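Ddb_g0293866 (Dictyostelium discoideum, PDB 5LW6) binds ADP-ribose through this macrodomain, part of a longer protein that is probably involved in DNA damage sensing and poly-ADP-ribose binding. Local coordinates at residues 60-68 with 217-226. Residues are numbered along the deposited sequence; the frame is centred on the assembly and turned at random.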
# COMPACT_ATOMS: atom_id res chain seq x y z
N PHE A 60 0.13 6.16 2.48
CA PHE A 60 -0.14 7.28 1.58
C PHE A 60 1.06 7.35 0.64
O PHE A 60 2.10 7.96 0.93
CB PHE A 60 -0.34 8.51 2.44
CG PHE A 60 -0.79 9.76 1.73
CD1 PHE A 60 -1.34 9.73 0.47
CD2 PHE A 60 -0.76 11.01 2.43
CE1 PHE A 60 -1.82 10.87 -0.13
CE2 PHE A 60 -1.22 12.18 1.79
CZ PHE A 60 -1.73 12.11 0.51
N ILE A 61 0.92 6.62 -0.46
CA ILE A 61 2.08 6.20 -1.24
C ILE A 61 2.95 7.38 -1.65
O ILE A 61 2.43 8.38 -2.16
CB ILE A 61 1.64 5.35 -2.46
CG1 ILE A 61 0.69 4.21 -1.99
CG2 ILE A 61 2.85 4.98 -3.29
CD1 ILE A 61 0.24 3.35 -3.16
N SER A 62 4.24 7.25 -1.33
CA SER A 62 5.36 8.16 -1.76
C SER A 62 5.41 9.48 -1.02
O SER A 62 6.24 10.31 -1.35
CB SER A 62 5.29 8.40 -3.26
OG SER A 62 5.59 7.15 -3.89
N THR A 63 4.56 9.70 -0.03
CA THR A 63 4.45 11.01 0.57
C THR A 63 5.43 11.30 1.66
O THR A 63 5.61 12.45 2.06
CB THR A 63 3.07 11.32 1.16
OG1 THR A 63 2.69 10.39 2.15
CG2 THR A 63 2.04 11.31 0.05
N SER A 64 6.04 10.35 2.24
CA SER A 64 6.88 10.97 3.33
C SER A 64 8.33 10.96 2.91
O SER A 64 8.80 11.89 2.19
CB SER A 64 6.60 10.36 4.68
OG SER A 64 6.25 9.00 4.49
N THR A 65 9.02 9.87 3.21
CA THR A 65 10.41 9.77 2.80
C THR A 65 10.68 9.99 1.32
O THR A 65 11.67 10.63 0.97
CB THR A 65 10.94 8.36 3.23
OG1 THR A 65 10.84 8.26 4.66
CG2 THR A 65 12.33 8.11 2.82
N PHE A 66 9.82 9.42 0.43
CA PHE A 66 9.96 9.61 -1.04
C PHE A 66 9.71 11.01 -1.57
O PHE A 66 10.01 11.34 -2.75
CB PHE A 66 9.10 8.59 -1.78
CG PHE A 66 9.71 7.20 -1.81
CD1 PHE A 66 10.79 6.87 -1.02
CD2 PHE A 66 9.15 6.19 -2.58
CE1 PHE A 66 11.33 5.57 -1.01
CE2 PHE A 66 9.65 4.88 -2.56
CZ PHE A 66 10.75 4.56 -1.77
N GLY A 67 9.09 11.82 -0.75
CA GLY A 67 8.99 13.19 -1.10
C GLY A 67 8.09 13.57 -2.24
O GLY A 67 8.25 14.64 -2.82
N PHE A 68 7.06 12.79 -2.52
CA PHE A 68 6.20 13.11 -3.64
C PHE A 68 5.41 14.34 -3.25
O PHE A 68 5.03 14.49 -2.10
CB PHE A 68 5.24 11.98 -3.95
CG PHE A 68 4.74 11.97 -5.35
CD1 PHE A 68 3.69 12.75 -5.71
CD2 PHE A 68 5.34 11.17 -6.33
CE1 PHE A 68 3.26 12.74 -7.03
CE2 PHE A 68 4.86 11.12 -7.62
CZ PHE A 68 3.82 11.91 -7.98
N VAL A 217 5.26 -2.26 -2.23
CA VAL A 217 4.66 -1.30 -3.16
C VAL A 217 5.79 -0.43 -3.68
O VAL A 217 6.44 0.23 -2.91
CB VAL A 217 3.67 -0.41 -2.35
CG1 VAL A 217 3.15 0.70 -3.22
CG2 VAL A 217 2.53 -1.25 -1.79
N LEU A 218 6.04 -0.40 -4.98
CA LEU A 218 7.16 0.35 -5.52
C LEU A 218 6.61 1.69 -6.11
O LEU A 218 6.35 1.84 -7.30
CB LEU A 218 7.91 -0.50 -6.56
CG LEU A 218 8.98 -1.38 -5.94
CD1 LEU A 218 8.41 -2.44 -5.04
CD2 LEU A 218 9.77 -2.02 -7.06
N GLY A 219 6.34 2.64 -5.22
CA GLY A 219 5.85 3.94 -5.61
C GLY A 219 7.04 4.76 -6.14
O GLY A 219 8.20 4.35 -6.05
N VAL A 220 6.73 5.95 -6.60
CA VAL A 220 7.65 6.85 -7.22
C VAL A 220 8.42 7.60 -6.14
O VAL A 220 7.85 8.18 -5.24
CB VAL A 220 6.89 7.81 -8.13
CG1 VAL A 220 7.79 8.90 -8.65
CG2 VAL A 220 6.21 7.07 -9.26
N ASN A 221 9.75 7.53 -6.22
CA ASN A 221 10.59 8.30 -5.32
C ASN A 221 11.07 9.58 -5.97
O ASN A 221 11.56 9.60 -7.09
CB ASN A 221 11.86 7.50 -4.96
CG ASN A 221 12.82 8.32 -4.15
OD1 ASN A 221 12.41 8.92 -3.18
ND2 ASN A 221 14.11 8.34 -4.54
N MSE A 222 10.93 10.64 -5.23
CA MSE A 222 11.40 11.92 -5.65
C MSE A 222 12.62 12.40 -4.89
O MSE A 222 13.16 13.47 -5.23
CB MSE A 222 10.34 13.02 -5.43
CG MSE A 222 8.98 12.73 -6.08
SE MSE A 222 8.97 12.56 -7.97
CE MSE A 222 9.49 14.44 -8.36
N ASN A 223 13.04 11.67 -3.83
CA ASN A 223 14.09 12.08 -2.87
C ASN A 223 15.46 11.64 -3.38
O ASN A 223 15.75 10.43 -3.37
CB ASN A 223 13.77 11.46 -1.50
CG ASN A 223 14.75 11.84 -0.44
OD1 ASN A 223 15.83 12.38 -0.74
ND2 ASN A 223 14.40 11.54 0.82
N PRO A 224 16.32 12.61 -3.79
CA PRO A 224 17.69 12.34 -4.24
C PRO A 224 18.50 11.36 -3.35
O PRO A 224 19.36 10.65 -3.87
CB PRO A 224 18.32 13.75 -4.18
CG PRO A 224 17.17 14.69 -4.41
CD PRO A 224 16.11 14.06 -3.58
N ASN A 225 18.21 11.28 -2.05
CA ASN A 225 18.97 10.42 -1.14
C ASN A 225 18.53 8.99 -1.13
O ASN A 225 19.16 8.17 -0.47
CB ASN A 225 18.89 10.92 0.31
CG ASN A 225 19.32 12.36 0.47
OD1 ASN A 225 18.69 13.14 1.21
ND2 ASN A 225 20.36 12.74 -0.24
N LYS A 226 17.44 8.68 -1.83
CA LYS A 226 16.93 7.31 -1.92
C LYS A 226 17.09 6.80 -3.37
O LYS A 226 17.25 7.64 -4.28
CB LYS A 226 15.44 7.32 -1.45
CG LYS A 226 15.26 7.78 0.01
CD LYS A 226 15.85 6.78 1.02
CE LYS A 226 15.80 7.31 2.46
NZ LYS A 226 16.09 6.22 3.44
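I61 meets the end of strand 213-217 through its CD1, 3.9 Å from V217 CG1, while its CG2 lies against the bare CA of G219, where a CB would run into I61 CG2 and S62 OG. Next along, S62 OG donates to V220 O at 2.8 Å, approaching tilted from the carbonyl plane; S62 N is held by E149. T65 turns CG2, anti to its backbone N, across the K226 chain (3.6 Å to CE), and T65 O takes a nearly straight bond from N223 ND2 (164° at the hydrogen). The F66 ring receives N221 CB over one face, a CH-pi contact 3.9 Å from the centroid, and F66 O accepts M222 N. N221 OD1 accepts N223 N in an Asx turn and N221 ND2 donates to N223 O; an alanine here would keep the CB over F66 but would probably leave N223 without both bonds, so that N223 ND2 held T65 O less firmly. F68 sets its ring edge against V220 CG1, with the selenium of the selenomethionine M222 oblique to the ring, a Met-aromatic contact. Between these two macrodomain loops, three carbonyls, of V220, T65 and F66, are thus satisfied by two side-chain donors and one backbone N-H, beside apolar packing in a largely buried contact.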